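Local structure of xyloglucan-specific endo-beta-1,4-glucanase BoGH9A (Bacteroides ovatus, 6DHT) at residues E30-V35 / T74-A79; V40-I45 / V54-S59. The protein hydrolyses internal beta-1,4-glucosidic linkages in the backbone of xyloglucan, releasing xyloglucan oligosaccharides. One frame throughout, in Å; residues are numbered along the deposited sequence.

Contact 1: E30-V35 / T74-A79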
ATOM      1  N   GLU A  30      22.467  -4.234  -6.184  1.00 14.78           N
ATOM      2  CA  GLU A  30      23.185  -2.992  -6.378  1.00 17.47           C
ATOM      3  C   GLU A  30      23.271  -2.329  -5.007  1.00 19.23           C
ATOM      4  O   GLU A  30      22.311  -2.344  -4.218  1.00 17.48           O
ATOM      5  CB  GLU A  30      22.442  -2.121  -7.381  1.00 18.59           C
ATOM      6  CG  GLU A  30      23.083  -0.791  -7.731  1.00 20.92           C
ATOM      7  CD  GLU A  30      22.247  -0.037  -8.755  1.00 24.95           C
ATOM      8  OE1 GLU A  30      21.333   0.713  -8.364  1.00 25.66           O
ATOM      9  OE2 GLU A  30      22.462  -0.232  -9.968  1.00 31.88           O
ATOM     10  N   LYS A  31      24.435  -1.763  -4.705  1.00 17.70           N
ATOM     11  CA  LYS A  31      24.660  -1.151  -3.397  1.00 18.47           C
ATOM     12  C   LYS A  31      25.191   0.254  -3.546  1.00 19.17           C
ATOM     13  O   LYS A  31      26.375   0.460  -3.832  1.00 18.84           O
ATOM     14  CB  LYS A  31      25.608  -2.010  -2.544  1.00 17.33           C
ATOM     15  CG  LYS A  31      25.148  -3.444  -2.466  1.00 16.95           C
ATOM     16  CD  LYS A  31      26.026  -4.352  -1.595  1.00 16.34           C
ATOM     17  CE  LYS A  31      25.625  -5.797  -1.728  1.00 19.35           C
ATOM     18  NZ  LYS A  31      25.912  -6.276  -3.113  1.00 20.77           N
ATOM     19  N   ILE A  32      24.310   1.218  -3.362  1.00 18.02           N
ATOM     20  CA  ILE A  32      24.608   2.613  -3.598  1.00 18.76           C
ATOM     21  C   ILE A  32      24.176   3.483  -2.432  1.00 22.20           C
ATOM     22  O   ILE A  32      23.070   3.344  -1.891  1.00 21.71           O
ATOM     23  CB  ILE A  32      24.002   3.096  -4.931  1.00 25.43           C
ATOM     24  CG1 ILE A  32      24.802   2.461  -6.084  1.00 26.41           C
ATOM     25  CG2 ILE A  32      23.995   4.653  -5.015  1.00 23.50           C
ATOM     26  CD1 ILE A  32      24.376   2.838  -7.440  1.00 30.11           C
ATOM     27  N   ALA A  33      25.083   4.373  -2.019  1.00 17.53           N
ATOM     28  CA  ALA A  33      24.780   5.404  -1.053  1.00 19.00           C
ATOM     29  C   ALA A  33      25.004   6.737  -1.743  1.00 17.10           C
ATOM     30  O   ALA A  33      25.707   6.784  -2.744  1.00 17.33           O
ATOM     31  CB  ALA A  33      25.692   5.273   0.170  1.00 19.86           C
ATOM     32  N   VAL A  34      24.355   7.781  -1.257  1.00 16.38           N
ATOM     33  CA  VAL A  34      24.489   9.108  -1.840  1.00 17.20           C
ATOM     34  C   VAL A  34      24.807  10.103  -0.741  1.00 20.05           C
ATOM     35  O   VAL A  34      24.091  10.198   0.257  1.00 18.25           O
ATOM     36  CB  VAL A  34      23.215   9.536  -2.560  1.00 18.25           C
ATOM     37  CG1 VAL A  34      23.322  10.983  -3.017  1.00 17.50           C
ATOM     38  CG2 VAL A  34      22.966   8.626  -3.749  1.00 20.57           C
ATOM     39  N   VAL A  35      25.882  10.866  -0.931  1.00 20.82           N
ATOM     40  CA  VAL A  35      26.181  11.943  -0.008  1.00 17.63           C
ATOM     41  C   VAL A  35      25.331  13.141  -0.422  1.00 14.90           C
ATOM     42  O   VAL A  35      25.367  13.557  -1.578  1.00 18.86           O
ATOM     43  CB  VAL A  35      27.664  12.290  -0.050  1.00 17.71           C
ATOM     44  CG1 VAL A  35      27.956  13.353   0.983  1.00 23.85           C
ATOM     45  CG2 VAL A  35      28.529  11.088   0.213  1.00 21.18           C
ATOM     46  N   THR A  74      27.373  10.010  -5.750  1.00 21.23           N
ATOM     47  CA  THR A  74      27.033   8.597  -5.735  1.00 21.36           C
ATOM     48  C   THR A  74      28.226   7.741  -5.351  1.00 24.30           C
ATOM     49  O   THR A  74      29.325   7.884  -5.909  1.00 22.55           O
ATOM     50  CB  THR A  74      26.494   8.213  -7.106  1.00 18.84           C
ATOM     51  OG1 THR A  74      25.259   8.904  -7.314  1.00 21.62           O
ATOM     52  CG2 THR A  74      26.285   6.696  -7.233  1.00 23.41           C
ATOM     53  N   LEU A  75      28.000   6.854  -4.389  1.00 17.25           N
ATOM     54  CA  LEU A  75      28.984   5.903  -3.920  1.00 18.97           C
ATOM     55  C   LEU A  75      28.503   4.497  -4.251  1.00 20.82           C
ATOM     56  O   LEU A  75      27.551   4.024  -3.634  1.00 20.46           O
ATOM     57  CB  LEU A  75      29.132   6.041  -2.409  1.00 21.77           C
ATOM     58  CG  LEU A  75      29.198   7.470  -1.874  1.00 20.88           C
ATOM     59  CD1 LEU A  75      29.374   7.448  -0.366  1.00 20.69           C
ATOM     60  CD2 LEU A  75      30.348   8.298  -2.526  1.00 21.13           C
ATOM     61  N   ASP A  76      29.145   3.840  -5.211  1.00 18.90           N
ATOM     62  CA  ASP A  76      28.715   2.522  -5.695  1.00 18.29           C
ATOM     63  C   ASP A  76      29.692   1.433  -5.250  1.00 24.44           C
ATOM     64  O   ASP A  76      30.809   1.334  -5.781  1.00 20.60           O
ATOM     65  CB  ASP A  76      28.609   2.550  -7.223  1.00 19.34           C
ATOM     66  CG  ASP A  76      27.972   1.279  -7.800  1.00 20.27           C
ATOM     67  OD1 ASP A  76      27.903   0.235  -7.105  1.00 20.22           O
ATOM     68  OD2 ASP A  76      27.591   1.314  -8.987  1.00 23.34           O
ATOM     69  N   PHE A  77      29.265   0.620  -4.287  1.00 19.55           N
ATOM     70  CA  PHE A  77      30.048  -0.493  -3.759  1.00 21.54           C
ATOM     71  C   PHE A  77      29.325  -1.833  -3.995  1.00 17.90           C
ATOM     72  O   PHE A  77      29.449  -2.795  -3.220  1.00 20.12           O
ATOM     73  CB  PHE A  77      30.354  -0.273  -2.275  1.00 18.46           C
ATOM     74  CG  PHE A  77      29.180   0.185  -1.467  1.00 20.19           C
ATOM     75  CD1 PHE A  77      28.807   1.509  -1.458  1.00 18.94           C
ATOM     76  CD2 PHE A  77      28.458  -0.711  -0.686  1.00 19.61           C
ATOM     77  CE1 PHE A  77      27.699   1.942  -0.710  1.00 21.01           C
ATOM     78  CE2 PHE A  77      27.359  -0.281   0.072  1.00 19.00           C
ATOM     79  CZ  PHE A  77      26.984   1.050   0.055  1.00 19.29           C
ATOM     80  N   SER A  78      28.598  -1.890  -5.109  1.00 20.34           N
ATOM     81  CA  SER A  78      27.843  -3.086  -5.501  1.00 19.92           C
ATOM     82  C   SER A  78      28.681  -4.362  -5.537  1.00 18.81           C
ATOM     83  O   SER A  78      28.183  -5.457  -5.290  1.00 20.65           O
ATOM     84  CB  SER A  78      27.192  -2.862  -6.878  1.00 20.32           C
ATOM     85  OG  SER A  78      26.292  -1.779  -6.874  1.00 19.84           O
ATOM     86  N   ALA A  79      29.979  -4.223  -5.824  1.00 21.28           N
ATOM     87  CA  ALA A  79      30.859  -5.378  -5.941  1.00 23.58           C
ATOM     88  C   ALA A  79      31.095  -6.077  -4.613  1.00 20.48           C
ATOM     89  O   ALA A  79      31.539  -7.212  -4.579  1.00 23.51           O
ATOM     90  CB  ALA A  79      32.184  -4.954  -6.555  1.00 25.15           C
TER

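Contact 2: V40-I45 / V54-S59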
ATOM      1  N   VAL A  40      33.228  15.499  -2.159  1.00 29.04           N
ATOM      2  CA  VAL A  40      33.697  14.146  -1.882  1.00 33.30           C
ATOM      3  C   VAL A  40      34.482  13.655  -3.094  1.00 32.45           C
ATOM      4  O   VAL A  40      34.075  13.886  -4.236  1.00 40.52           O
ATOM      5  CB  VAL A  40      32.496  13.189  -1.604  1.00 30.44           C
ATOM      6  CG1 VAL A  40      32.945  11.743  -1.564  1.00 34.35           C
ATOM      7  CG2 VAL A  40      31.839  13.567  -0.297  1.00 38.01           C
ATOM      8  N   GLU A  41      35.601  12.977  -2.857  1.00 27.75           N
ATOM      9  CA  GLU A  41      36.415  12.464  -3.949  1.00 29.47           C
ATOM     10  C   GLU A  41      36.644  10.965  -3.860  1.00 25.06           C
ATOM     11  O   GLU A  41      37.001  10.325  -4.851  1.00 30.07           O
ATOM     12  CB  GLU A  41      37.757  13.202  -3.982  1.00 42.42           C
ATOM     13  CG  GLU A  41      37.601  14.683  -4.301  1.00 51.08           C
ATOM     14  CD  GLU A  41      38.916  15.438  -4.309  1.00 60.57           C
ATOM     15  OE1 GLU A  41      39.977  14.814  -4.085  1.00 51.83           O
ATOM     16  OE2 GLU A  41      38.883  16.665  -4.543  1.00 67.87           O
ATOM     17  N   GLU A  42      36.422  10.407  -2.678  1.00 28.66           N
ATOM     18  CA  GLU A  42      36.788   9.027  -2.406  1.00 29.91           C
ATOM     19  C   GLU A  42      35.964   8.444  -1.252  1.00 27.40           C
ATOM     20  O   GLU A  42      35.623   9.154  -0.320  1.00 25.22           O
ATOM     21  CB  GLU A  42      38.266   9.023  -2.043  1.00 33.03           C
ATOM     22  CG  GLU A  42      38.859   7.700  -1.704  1.00 39.59           C
ATOM     23  CD  GLU A  42      40.339   7.834  -1.399  1.00 47.88           C
ATOM     24  OE1 GLU A  42      41.050   8.458  -2.215  1.00 46.70           O
ATOM     25  OE2 GLU A  42      40.784   7.337  -0.342  1.00 53.77           O
ATOM     26  N   PHE A  43      35.650   7.149  -1.316  1.00 25.41           N
ATOM     27  CA  PHE A  43      35.098   6.452  -0.158  1.00 20.50           C
ATOM     28  C   PHE A  43      35.706   5.078  -0.011  1.00 19.49           C
ATOM     29  O   PHE A  43      36.278   4.538  -0.963  1.00 23.49           O
ATOM     30  CB  PHE A  43      33.559   6.354  -0.232  1.00 20.46           C
ATOM     31  CG  PHE A  43      33.046   5.333  -1.218  1.00 22.28           C
ATOM     32  CD1 PHE A  43      32.902   5.651  -2.559  1.00 22.12           C
ATOM     33  CD2 PHE A  43      32.704   4.063  -0.791  1.00 23.15           C
ATOM     34  CE1 PHE A  43      32.429   4.705  -3.464  1.00 23.28           C
ATOM     35  CE2 PHE A  43      32.218   3.120  -1.684  1.00 22.15           C
ATOM     36  CZ  PHE A  43      32.088   3.443  -3.017  1.00 21.49           C
ATOM     37  N   VAL A  44      35.583   4.519   1.191  1.00 20.36           N
ATOM     38  CA  VAL A  44      36.150   3.212   1.511  1.00 22.96           C
ATOM     39  C   VAL A  44      35.131   2.384   2.297  1.00 24.32           C
ATOM     40  O   VAL A  44      34.420   2.906   3.151  1.00 23.93           O
ATOM     41  CB  VAL A  44      37.458   3.348   2.338  1.00 25.40           C
ATOM     42  CG1 VAL A  44      38.066   2.000   2.616  1.00 24.70           C
ATOM     43  CG2 VAL A  44      38.447   4.226   1.599  1.00 26.57           C
ATOM     44  N   ILE A  45      35.067   1.094   1.983  1.00 23.36           N
ATOM     45  CA  ILE A  45      34.294   0.158   2.778  1.00 24.63           C
ATOM     46  C   ILE A  45      35.250  -0.713   3.589  1.00 23.79           C
ATOM     47  O   ILE A  45      36.197  -1.285   3.034  1.00 22.76           O
ATOM     48  CB  ILE A  45      33.429  -0.756   1.873  1.00 23.60           C
ATOM     49  CG1 ILE A  45      32.569   0.091   0.909  1.00 27.17           C
ATOM     50  CG2 ILE A  45      32.597  -1.726   2.710  1.00 23.33           C
ATOM     51  CD1 ILE A  45      31.590   1.017   1.562  1.00 28.27           C
ATOM     52  N   VAL A  54      37.878  -3.505   2.257  1.00 27.42           N
ATOM     53  CA  VAL A  54      37.072  -4.386   1.419  1.00 30.94           C
ATOM     54  C   VAL A  54      36.854  -3.794   0.022  1.00 20.67           C
ATOM     55  O   VAL A  54      36.728  -4.531  -0.962  1.00 28.26           O
ATOM     56  CB  VAL A  54      35.728  -4.696   2.137  1.00 31.71           C
ATOM     57  CG1 VAL A  54      34.694  -5.220   1.178  1.00 32.66           C
ATOM     58  CG2 VAL A  54      35.963  -5.707   3.248  1.00 34.40           C
ATOM     59  N   PHE A  55      36.816  -2.472  -0.058  1.00 19.84           N
ATOM     60  CA  PHE A  55      36.525  -1.767  -1.301  1.00 20.69           C
ATOM     61  C   PHE A  55      36.930  -0.299  -1.196  1.00 21.92           C
ATOM     62  O   PHE A  55      36.771   0.324  -0.155  1.00 24.53           O
ATOM     63  CB  PHE A  55      35.012  -1.848  -1.603  1.00 21.38           C
ATOM     64  CG  PHE A  55      34.625  -1.277  -2.947  1.00 19.29           C
ATOM     65  CD1 PHE A  55      34.594  -2.085  -4.070  1.00 31.25           C
ATOM     66  CD2 PHE A  55      34.274   0.048  -3.082  1.00 18.08           C
ATOM     67  CE1 PHE A  55      34.242  -1.566  -5.302  1.00 27.34           C
ATOM     68  CE2 PHE A  55      33.929   0.565  -4.323  1.00 22.46           C
ATOM     69  CZ  PHE A  55      33.904  -0.250  -5.421  1.00 24.10           C
ATOM     70  N   VAL A  56      37.450   0.240  -2.294  1.00 25.30           N
ATOM     71  CA  VAL A  56      37.753   1.653  -2.397  1.00 23.95           C
ATOM     72  C   VAL A  56      37.154   2.179  -3.689  1.00 20.75           C
ATOM     73  O   VAL A  56      37.362   1.603  -4.752  1.00 26.76           O
ATOM     74  CB  VAL A  56      39.294   1.929  -2.405  1.00 25.48           C
ATOM     75  CG1 VAL A  56      39.557   3.409  -2.563  1.00 25.28           C
ATOM     76  CG2 VAL A  56      39.926   1.401  -1.123  1.00 26.35           C
ATOM     77  N   GLY A  57      36.416   3.269  -3.582  1.00 20.32           N
ATOM     78  CA  GLY A  57      35.801   3.910  -4.728  1.00 21.89           C
ATOM     79  C   GLY A  57      36.303   5.321  -4.975  1.00 26.12           C
ATOM     80  O   GLY A  57      36.365   6.144  -4.064  1.00 25.53           O
ATOM     81  N   LYS A  58      36.609   5.603  -6.235  1.00 24.09           N
ATOM     82  CA  LYS A  58      37.076   6.923  -6.660  1.00 27.53           C
ATOM     83  C   LYS A  58      36.367   7.336  -7.954  1.00 32.85           C
ATOM     84  O   LYS A  58      35.530   6.598  -8.468  1.00 26.89           O
ATOM     85  CB  LYS A  58      38.594   6.880  -6.877  1.00 33.48           C
ATOM     86  CG  LYS A  58      39.378   6.363  -5.680  1.00 31.91           C
ATOM     87  CD  LYS A  58      40.883   6.332  -5.956  1.00 39.53           C
ATOM     88  CE  LYS A  58      41.680   6.163  -4.671  1.00 46.89           C
ATOM     89  NZ  LYS A  58      43.149   6.044  -4.929  1.00 50.47           N
ATOM     90  N   SER A  59      36.695   8.516  -8.476  1.00 27.63           N
ATOM     91  CA  SER A  59      36.104   9.011  -9.729  1.00 31.66           C
ATOM     92  C   SER A  59      34.593   8.983  -9.650  1.00 26.43           C
ATOM     93  O   SER A  59      33.912   8.382 -10.492  1.00 34.17           O
ATOM     94  CB  SER A  59      36.563   8.198 -10.927  1.00 32.17           C
ATOM     95  OG  SER A  59      37.962   8.282 -11.064  1.00 35.07           O
TER

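Contact 1: E30-V35 / T74-A79
The ring of Phe77 carries the carbonyl oxygen of Lys31 over the centre of one face, 3.5 Å above the plane, while the methyl of Ala33 lies at the ring edge, in plane, with CB 4.0 Å from CE1. Lys31 CB also packs against the CD2–CE2 side of the ring. A chi1 of 45° sets Phe77 CG between the backbone N and the carbonyl carbon, and the ring lies over Lys31 O, which also accepts the hydrogen bond from Phe77 N nearly along the C=O axis. The second flat group, the Asp76 carboxylate, rests against Ile32, its CG 3.8 Å from Ile32 CG1. Its OD1 turns to its own segment and takes two bonds: Ser78 N closes an Asx turn, and Ser78 OG donates at 2.6 Å on the syn side of OD1, tilted 23° out of the carboxylate plane. The same hydroxyl oxygen accepts the almost straight bond from Lys31 N (170°), so the turn is tied to segment 30-35. This antiparallel pairing belongs to a sheet of the N-terminal Ig-like domain: Ala33 and Leu75 form a hydrogen-bonded pair flanked by the non-hydrogen-bonded pairs Ile32–Asp76 and Val34–Thr74. On the face of Ala33 and Leu75, Leu75 CD1 meets Val35 CG2 at 3.8 Å, and Leu88 of strand 84-90 packs against both Ala33 and Leu75. On the other face, Ile32 CG2 touches Thr74 CG2, also at 3.8 Å. Lys31 NZ reaches Ser78 O weakly and bonds to Pro27 O and Gln29 O, whereas Glu30 forms a salt bridge with Arg469 of the catalytic domain.

Contact 2: V40-I45 / V54-S59
Phe43 and Phe55 meet on the inner face of this strand pair, Phe43 CZ coming to 3.7 Å from Phe55 CE2 near the plane of the Phe55 ring. The two rings are inclined at 31° and cross obliquely, with centroids 5.8 Å apart. Phe43 CG lies between its backbone N and carbonyl carbon (chi1 75°), and the ring leans across the neighbouring strand with Gly57 N over the centre of one face; its CE1 comes to 3.7 Å from Gly57 CA, the ring lying directly against the glycine backbone. At the ring's edge, in plane, sits CD1 of Ile45, whose CB in turn packs against Phe55 CB at 4.0 Å. Val90 of strand 84-90 touches Phe43, and Tyr86 and Leu88 of that strand touch Ile45, burying both residues.

The opposite face is looser and more open to solvent. Val44 and Val56 lie side by side there, pointing the same way, with their CG2 atoms 4.2 Å apart. Farther along, the extended chains of the exposed Glu42 and Lys58 also run side by side, but Glu42 OE1 stays 4.2 Å from Lys58 NZ, beyond a salt bridge, and touches the lysine through CE instead.

Phe43 and Gly57 exchange two backbone hydrogen bonds, and Ile45 N bonds to Phe55 O. Ile45 O accepts from Val54 N at 2.9 Å and only weakly from Phe55 N, so two residues stand opposite one: a classic beta bulge in the antiparallel hairpin of strands 42-47 and 53-58, at the edge of an Ig-like sheet.

In the fold
Contact 2 is nested in the chain loop closed by contact 1. Each pairs two strands of a different sheet in the same Ig-like domain, 32-35 with 72-76 and 42-47 with 53-58, their centres about 10 Å apart. They pack together where Phe43 CE1 approaches Leu75 CA at 3.7 Å and Phe43 CE2 approaches Phe77 CD1 at 3.8 Å, so one apolar core is shared between the sheets. Contact 1 is largely buried, its polar side chains bonded within the domain and to the catalytic domain. Contact 2, a hairpin at a sheet edge farther from the chain's centre, is only partly buried: its outward face carries valines and loosely placed charges. Both lie away from the bound metal ions and the predicted catalytic residues.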